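Local coordinates for RagB/SusD family nutrient uptake outer membrane protein (Bacteroides thetaiotaomicron, PDB 7KV2) that probably binds beta-glucan at the cell surface, as a SusD-family outer-membrane protein that helps a gut bacterium capture the polysaccharide for uptake, at residues E376-I381 with N399-R404; L299-S304 with L394-N399; D254-P257 with D261-K264. All blocks are in the same frame, centred on the assembly; numbering follows the deposited sequence.

Interaction 1. Residues E376-I381 with N399-R404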
# COMPACT_ATOMS: atom_id res chain seq x y z
N GLU A 376 4.86 14.28 1.03
CA GLU A 376 4.22 15.06 -0.04
C GLU A 376 3.28 14.20 -0.88
O GLU A 376 2.24 14.73 -1.29
CB GLU A 376 5.32 15.72 -0.87
CG GLU A 376 4.80 16.53 -2.05
CD GLU A 376 3.91 17.72 -1.73
OE1 GLU A 376 3.68 18.00 -0.55
OE2 GLU A 376 3.36 18.30 -2.68
N LYS A 377 3.61 12.93 -1.12
CA LYS A 377 2.82 12.07 -2.02
C LYS A 377 1.34 12.07 -1.63
O LYS A 377 0.48 12.00 -2.52
CB LYS A 377 3.32 10.64 -2.00
CG LYS A 377 4.72 10.47 -2.55
CD LYS A 377 5.23 9.06 -2.47
CE LYS A 377 6.66 8.93 -2.96
NZ LYS A 377 7.19 7.54 -2.91
N TYR A 378 1.04 12.04 -0.33
CA TYR A 378 -0.34 11.88 0.20
C TYR A 378 -0.69 13.05 1.12
O TYR A 378 -1.62 12.93 1.95
CB TYR A 378 -0.50 10.50 0.84
CG TYR A 378 -0.44 9.39 -0.18
CD1 TYR A 378 -1.35 9.35 -1.24
CD2 TYR A 378 0.55 8.42 -0.14
CE1 TYR A 378 -1.27 8.36 -2.20
CE2 TYR A 378 0.61 7.40 -1.06
CZ TYR A 378 -0.31 7.36 -2.10
OH TYR A 378 -0.27 6.36 -3.02
N ALA A 379 0.02 14.16 1.01
CA ALA A 379 -0.26 15.38 1.77
C ALA A 379 -1.65 15.93 1.38
O ALA A 379 -2.12 15.70 0.25
CB ALA A 379 0.80 16.40 1.52
N ALA A 380 -2.28 16.59 2.34
CA ALA A 380 -3.55 17.33 2.15
C ALA A 380 -3.26 18.56 1.29
O ALA A 380 -2.50 19.49 1.71
CB ALA A 380 -4.14 17.69 3.48
N ILE A 381 -3.80 18.55 0.07
CA ILE A 381 -3.56 19.66 -0.90
C ILE A 381 -4.86 20.46 -0.99
O ILE A 381 -5.92 19.86 -1.18
CB ILE A 381 -3.13 19.13 -2.27
CG1 ILE A 381 -1.87 18.27 -2.15
CG2 ILE A 381 -2.97 20.28 -3.27
CD1 ILE A 381 -0.69 19.00 -1.54
N ASN A 399 -6.34 8.80 -4.62
CA ASN A 399 -6.27 7.33 -4.74
C ASN A 399 -5.00 6.78 -4.07
O ASN A 399 -3.95 7.44 -4.04
CB ASN A 399 -6.25 6.90 -6.21
CG ASN A 399 -7.55 7.08 -6.94
OD1 ASN A 399 -8.54 7.61 -6.40
ND2 ASN A 399 -7.55 6.64 -8.20
N LEU A 400 -5.06 5.56 -3.54
CA LEU A 400 -3.86 4.88 -2.97
C LEU A 400 -3.21 4.11 -4.11
O LEU A 400 -3.83 3.17 -4.63
CB LEU A 400 -4.24 4.00 -1.77
CG LEU A 400 -3.03 3.35 -1.13
CD1 LEU A 400 -2.11 4.39 -0.50
CD2 LEU A 400 -3.47 2.30 -0.10
N ARG A 401 -2.00 4.54 -4.52
CA ARG A 401 -1.29 3.81 -5.60
C ARG A 401 -0.77 2.48 -5.05
O ARG A 401 -0.02 2.47 -4.08
CB ARG A 401 -0.17 4.68 -6.16
CG ARG A 401 -0.64 5.75 -7.14
CD ARG A 401 -1.50 6.84 -6.50
NE ARG A 401 -1.58 7.99 -7.41
CZ ARG A 401 -2.33 9.08 -7.19
NH1 ARG A 401 -3.09 9.17 -6.11
NH2 ARG A 401 -2.32 10.05 -8.07
N ILE A 402 -1.11 1.36 -5.64
CA ILE A 402 -0.68 0.01 -5.18
C ILE A 402 0.50 -0.48 -6.03
O ILE A 402 1.58 -0.70 -5.45
CB ILE A 402 -1.88 -0.97 -5.19
CG1 ILE A 402 -3.06 -0.46 -4.36
CG2 ILE A 402 -1.42 -2.35 -4.75
CD1 ILE A 402 -2.70 -0.17 -2.90
N TYR A 403 0.32 -0.56 -7.37
CA TYR A 403 1.35 -1.03 -8.33
C TYR A 403 1.59 0.02 -9.40
O TYR A 403 0.61 0.48 -10.09
CB TYR A 403 0.96 -2.34 -9.00
CG TYR A 403 0.78 -3.45 -8.01
CD1 TYR A 403 1.80 -3.80 -7.14
CD2 TYR A 403 -0.37 -4.22 -8.02
CE1 TYR A 403 1.65 -4.85 -6.23
CE2 TYR A 403 -0.51 -5.28 -7.14
CZ TYR A 403 0.51 -5.62 -6.27
OH TYR A 403 0.29 -6.62 -5.36
N ARG A 404 2.85 0.42 -9.50
CA ARG A 404 3.32 1.39 -10.52
C ARG A 404 4.33 0.67 -11.40
O ARG A 404 5.03 -0.23 -10.92
CB ARG A 404 3.96 2.62 -9.88
CG ARG A 404 3.01 3.34 -8.94
CD ARG A 404 3.44 4.73 -8.54
NE ARG A 404 4.55 4.84 -7.59
CZ ARG A 404 5.82 5.15 -7.89
NH1 ARG A 404 6.20 5.35 -9.15
NH2 ARG A 404 6.70 5.30 -6.92
O HOH W 1 1.51 4.43 -3.13
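Tyr378 reaches across to the start of strand 400-404 with its phenol end, and the backbone N of Arg401 donates a hydrogen bond to Tyr378 OH at 2.9 Å with an N-H...O angle of 156°. The same hydroxyl gives its proton to water 1, 2.6 Å from Tyr378 OH; the water in turn donates to Arg401 O. One side-chain oxygen therefore serves both polar backbone atoms of Arg401, directly at the N-H and through water at the carbonyl. The water lies in the ring plane, and Arg401 N too is met at the ring edge, which suits a hydroxyl conjugated with its ring. Along the same edge Tyr378 CE1 comes to 3.4 Å from Asn399 O. The side chain of Leu400, crossing the tyrosine at about a right angle, lays CD1 3.8 Å from Tyr378 CZ; an apolar leucine packs against the phenol end without taking a hydrogen bond.

Arg401 folds back on the residue before the strand. Its chain bends at chi2 (68°), turning the guanidinium so that NH1 donates to Asn399 O over 2.8 Å, with the acceptor nearly in the guanidinium plane. The amide of Asn399 is held in turn by Tyr279 N and Glu276. Leu299 and Ile303 of helix 299-303 and Asn71 of helix 70-75 also touch the Tyr378 side chain.

Strand 400-404 pairs antiparallel with strand 273-277, where Ile402 and Tyr403 opposite Phe275 form a classic beta bulge. The contact thus joins the loop after strand 373-375 to the first residues of strand 400-404, part of this bulged two-stranded antiparallel sheet, a small beta element within a largely helical SusD-family protein.

Interaction 2. Residues L299-S304 with L394-N399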
# COMPACT_ATOMS: atom_id res chain seq x y z
N LEU A 299 -6.33 9.37 4.70
CA LEU A 299 -4.83 9.32 4.78
C LEU A 299 -4.24 10.73 4.88
O LEU A 299 -3.41 10.98 5.76
CB LEU A 299 -4.24 8.47 3.66
CG LEU A 299 -2.72 8.47 3.55
CD1 LEU A 299 -2.07 7.91 4.80
CD2 LEU A 299 -2.21 7.72 2.34
N PRO A 300 -4.62 11.69 4.00
CA PRO A 300 -4.03 13.04 4.06
C PRO A 300 -4.28 13.73 5.40
O PRO A 300 -3.42 14.44 5.84
CB PRO A 300 -4.65 13.76 2.86
CG PRO A 300 -4.98 12.64 1.91
CD PRO A 300 -5.48 11.54 2.82
N THR A 301 -5.43 13.52 6.03
CA THR A 301 -5.70 14.12 7.36
C THR A 301 -4.68 13.54 8.35
O THR A 301 -4.13 14.29 9.19
CB THR A 301 -7.15 13.88 7.82
OG1 THR A 301 -8.05 14.59 6.94
CG2 THR A 301 -7.34 14.36 9.24
N LEU A 302 -4.43 12.24 8.30
CA LEU A 302 -3.53 11.56 9.28
C LEU A 302 -2.12 12.17 9.26
O LEU A 302 -1.62 12.48 10.36
CB LEU A 302 -3.45 10.07 8.97
CG LEU A 302 -4.74 9.31 9.27
CD1 LEU A 302 -4.70 7.90 8.73
CD2 LEU A 302 -5.00 9.28 10.76
N ILE A 303 -1.57 12.50 8.08
CA ILE A 303 -0.10 12.72 7.93
C ILE A 303 0.26 14.15 7.53
O ILE A 303 1.44 14.41 7.31
CB ILE A 303 0.43 11.69 6.92
CG1 ILE A 303 -0.11 12.02 5.52
CG2 ILE A 303 0.12 10.26 7.37
CD1 ILE A 303 0.54 11.26 4.39
N SER A 304 -0.69 15.08 7.53
CA SER A 304 -0.42 16.51 7.26
C SER A 304 -0.20 17.27 8.56
O SER A 304 -0.55 16.79 9.64
CB SER A 304 -1.52 17.02 6.41
OG SER A 304 -1.51 16.29 5.17
N LEU A 394 -12.36 13.10 6.25
CA LEU A 394 -12.39 11.69 5.79
C LEU A 394 -12.62 11.62 4.28
O LEU A 394 -12.76 10.47 3.76
CB LEU A 394 -13.52 10.96 6.54
CG LEU A 394 -13.37 10.93 8.06
CD1 LEU A 394 -14.58 10.28 8.74
CD2 LEU A 394 -12.10 10.21 8.50
N ASN A 395 -12.67 12.74 3.57
CA ASN A 395 -13.12 12.68 2.15
C ASN A 395 -12.10 13.28 1.20
O ASN A 395 -12.52 13.99 0.29
CB ASN A 395 -14.50 13.30 1.92
CG ASN A 395 -15.56 12.35 2.42
OD1 ASN A 395 -15.69 11.24 1.89
ND2 ASN A 395 -16.22 12.75 3.50
N TRP A 396 -10.81 12.97 1.38
CA TRP A 396 -9.79 13.37 0.38
C TRP A 396 -9.92 12.47 -0.87
O TRP A 396 -10.26 11.32 -0.73
CB TRP A 396 -8.40 13.26 0.99
CG TRP A 396 -8.22 14.23 2.10
CD1 TRP A 396 -8.34 13.98 3.44
CD2 TRP A 396 -7.96 15.63 1.96
NE1 TRP A 396 -8.12 15.14 4.13
CE2 TRP A 396 -7.93 16.17 3.25
CE3 TRP A 396 -7.71 16.48 0.86
CZ2 TRP A 396 -7.68 17.52 3.48
CZ3 TRP A 396 -7.47 17.81 1.09
CH2 TRP A 396 -7.46 18.32 2.38
N ASN A 397 -9.65 13.03 -2.05
CA ASN A 397 -9.81 12.34 -3.35
C ASN A 397 -8.54 11.53 -3.70
O ASN A 397 -8.58 10.81 -4.71
CB ASN A 397 -10.15 13.36 -4.46
CG ASN A 397 -9.04 14.32 -4.80
OD1 ASN A 397 -7.87 14.09 -4.49
ND2 ASN A 397 -9.38 15.44 -5.45
N ASN A 398 -7.48 11.54 -2.89
CA ASN A 398 -6.21 10.86 -3.28
C ASN A 398 -6.38 9.35 -3.42
O ASN A 398 -6.48 8.62 -2.38
CB ASN A 398 -5.08 11.12 -2.28
CG ASN A 398 -4.84 12.58 -2.01
OD1 ASN A 398 -5.73 13.26 -1.47
ND2 ASN A 398 -3.66 13.05 -2.40
N ASN A 399 -6.34 8.80 -4.62
CA ASN A 399 -6.27 7.33 -4.74
C ASN A 399 -5.00 6.78 -4.07
O ASN A 399 -3.95 7.44 -4.04
CB ASN A 399 -6.25 6.90 -6.21
CG ASN A 399 -7.55 7.08 -6.94
OD1 ASN A 399 -8.54 7.61 -6.40
ND2 ASN A 399 -7.55 6.64 -8.20
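Thr301 OG1 has two partners: it accepts a hydrogen bond from the indole N-H of Trp396, with NE1 2.9 Å from OG1 and an N-H...O angle of 156°, and it is also bonded to the carbonyl oxygen of Glu393, just before the loop 394-399. A hydroxyl suits this place because it can accept from one group and donate to the other. The threonine oxygen lies nearly in the indole plane, so the N-H meets it at the ring edge. Thr301 OG1 stands beside its own backbone N and anti to the carbonyl carbon (chi1 -66°), which brings it to the indole.

One face of the same indole is covered by Pro300. Its CB sits 3.7 Å from the centroid of the five-membered ring and 11° off the ring normal, a CH-pi contact in which the electron-rich pyrrole ring receives the proline's C-H groups. The ring of Pro300 also presses CG to 3.6 Å from Trp396 CB, and the same CG lies 3.5 Å from Asn398 OD1. Helix 299-303 is a single short turn in the SusD-family part of the chain, and this packing joins it to the irregular loop that leads into strand 400-404. Replacing Trp396 by an alanine would probably leave Thr301 OG1 without its indole donor and the CB and CG of Pro300 without the ring they pack on.

Within the 299-304 segment, Ser304 OG donates to Pro300 O over 2.7 Å. On the loop side, the amide of Asn395 is tied down by Gly296 N, Arg286 O and Ser391 O, next to the tryptophan in sequence.

Interaction 3. Residues D254-P257 with D261-K264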
# COMPACT_ATOMS: atom_id res chain seq x y z
N ASP A 254 4.06 2.39 -18.94
CA ASP A 254 5.34 3.09 -19.15
C ASP A 254 5.54 4.01 -17.96
O ASP A 254 4.57 4.10 -17.14
CB ASP A 254 5.33 3.90 -20.46
CG ASP A 254 6.71 4.11 -21.07
OD1 ASP A 254 7.72 3.94 -20.34
OD2 ASP A 254 6.77 4.45 -22.27
N LEU A 255 6.69 4.68 -17.89
CA LEU A 255 6.99 5.65 -16.80
C LEU A 255 6.44 7.02 -17.20
O LEU A 255 6.62 7.44 -18.37
CB LEU A 255 8.49 5.75 -16.53
CG LEU A 255 9.18 4.51 -15.97
CD1 LEU A 255 10.69 4.74 -15.82
CD2 LEU A 255 8.57 4.07 -14.64
N MET A 256 5.83 7.73 -16.24
CA MET A 256 5.53 9.16 -16.43
C MET A 256 6.87 9.86 -16.52
O MET A 256 7.82 9.59 -15.77
CB MET A 256 4.72 9.73 -15.26
CG MET A 256 3.42 9.00 -15.00
SD MET A 256 2.24 10.00 -14.02
CE MET A 256 1.76 11.16 -15.32
N PRO A 257 7.06 10.78 -17.48
CA PRO A 257 8.37 11.39 -17.61
C PRO A 257 8.77 12.22 -16.39
O PRO A 257 9.95 12.36 -16.17
CB PRO A 257 8.22 12.30 -18.84
CG PRO A 257 7.05 11.76 -19.62
CD PRO A 257 6.15 11.09 -18.59
N ASP A 261 4.48 14.32 -11.32
CA ASP A 261 3.09 14.26 -11.86
C ASP A 261 2.33 13.02 -11.35
O ASP A 261 1.08 12.98 -11.49
CB ASP A 261 3.11 14.24 -13.38
CG ASP A 261 3.53 15.55 -14.02
OD1 ASP A 261 3.32 16.61 -13.39
OD2 ASP A 261 4.09 15.47 -15.15
N ILE A 262 3.02 12.08 -10.73
CA ILE A 262 2.44 10.75 -10.39
C ILE A 262 1.29 10.90 -9.37
O ILE A 262 0.24 10.27 -9.58
CB ILE A 262 3.53 9.81 -9.86
CG1 ILE A 262 4.54 9.47 -10.97
CG2 ILE A 262 2.86 8.56 -9.31
CD1 ILE A 262 5.82 8.79 -10.45
N PHE A 263 1.52 11.63 -8.27
CA PHE A 263 0.68 11.64 -7.05
C PHE A 263 -0.30 12.80 -7.08
O PHE A 263 -1.12 12.94 -6.17
CB PHE A 263 1.55 11.61 -5.78
CG PHE A 263 2.23 10.27 -5.66
CD1 PHE A 263 1.53 9.18 -5.18
CD2 PHE A 263 3.53 10.08 -6.08
CE1 PHE A 263 2.10 7.92 -5.14
CE2 PHE A 263 4.10 8.82 -6.01
CZ PHE A 263 3.40 7.75 -5.53
N LYS A 264 -0.24 13.62 -8.14
CA LYS A 264 -1.30 14.59 -8.46
C LYS A 264 -2.58 13.86 -8.81
O LYS A 264 -2.52 12.71 -9.39
CB LYS A 264 -0.87 15.47 -9.65
CG LYS A 264 0.31 16.35 -9.35
CD LYS A 264 0.74 17.18 -10.57
CE LYS A 264 1.86 18.14 -10.25
NZ LYS A 264 2.35 18.75 -11.50
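Met256 extends its thioether across to residues 261-262, where its sulfur lies 3.7 Å from Ile262 CA and 3.9 Å from Ile262 CG1, while the terminal methyl CE stands 3.9 Å from Asp261 CB. The contact is wholly van der Waals, with no hydrogen bond between the two segments. The methionine leaves its backbone with CG beside its own N, runs extended through chi2 (-160°) and then bends at chi3 (74°). That last bend turns CE from the line of the chain toward the aspartate, so sulfur and methyl touch successive residues. An unbranched, flexible thioether is well suited to follow such an uneven surface.

Ile262 directs its two branches to different neighbours. CG1, anti to the carbonyl carbon, meets the methionine sulfur; CG2, anti to the backbone N, lies 3.5 Å above the ring plane of Phe263, displaced toward the rim. Beta branching lets one residue reach two neighbours. Asp261 meets the methionine through its CB, while its OD1 forms a salt bridge with Lys264: NZ lies 3.0 Å from Asp261 OD1, reached by a lysine chain extended from chi2 onward. The bridge closes the short turn 261-264 on itself.

Met256 N donates to the carboxylate of Glu272, and Met256 O accepts from Arg435 NH1; Ile262 also packs on Arg404 and Arg435. The contact is plain packing within the loop between helix 237-249 and strand 273-277, folding that connection back on itself beside helix 425-435 in the helical, TPR-related architecture of the SusD family.

Interactions 1 and 2 are close neighbours, their centres 9 Å apart, and share Asn399, at which the loop of interaction 2 runs into the strand of interaction 1. Ala380 N lies 3.0 Å from Ser304 OG, a probable hydrogen bond, and Tyr378 CG packs 3.5 Å from Leu299 CD2. Interaction 3 touches interaction 1, with centres 11 Å apart: Arg401 NH2 and Ile262 O, 3.0 Å apart, probably form a hydrogen bond, and the rings of Phe263 and Tyr378 meet edge-to-face. Interactions 2 and 3 do not touch, their nearest atoms being about 5 Å apart. The bound sodium ion is about 12 Å from the side chain of Met256.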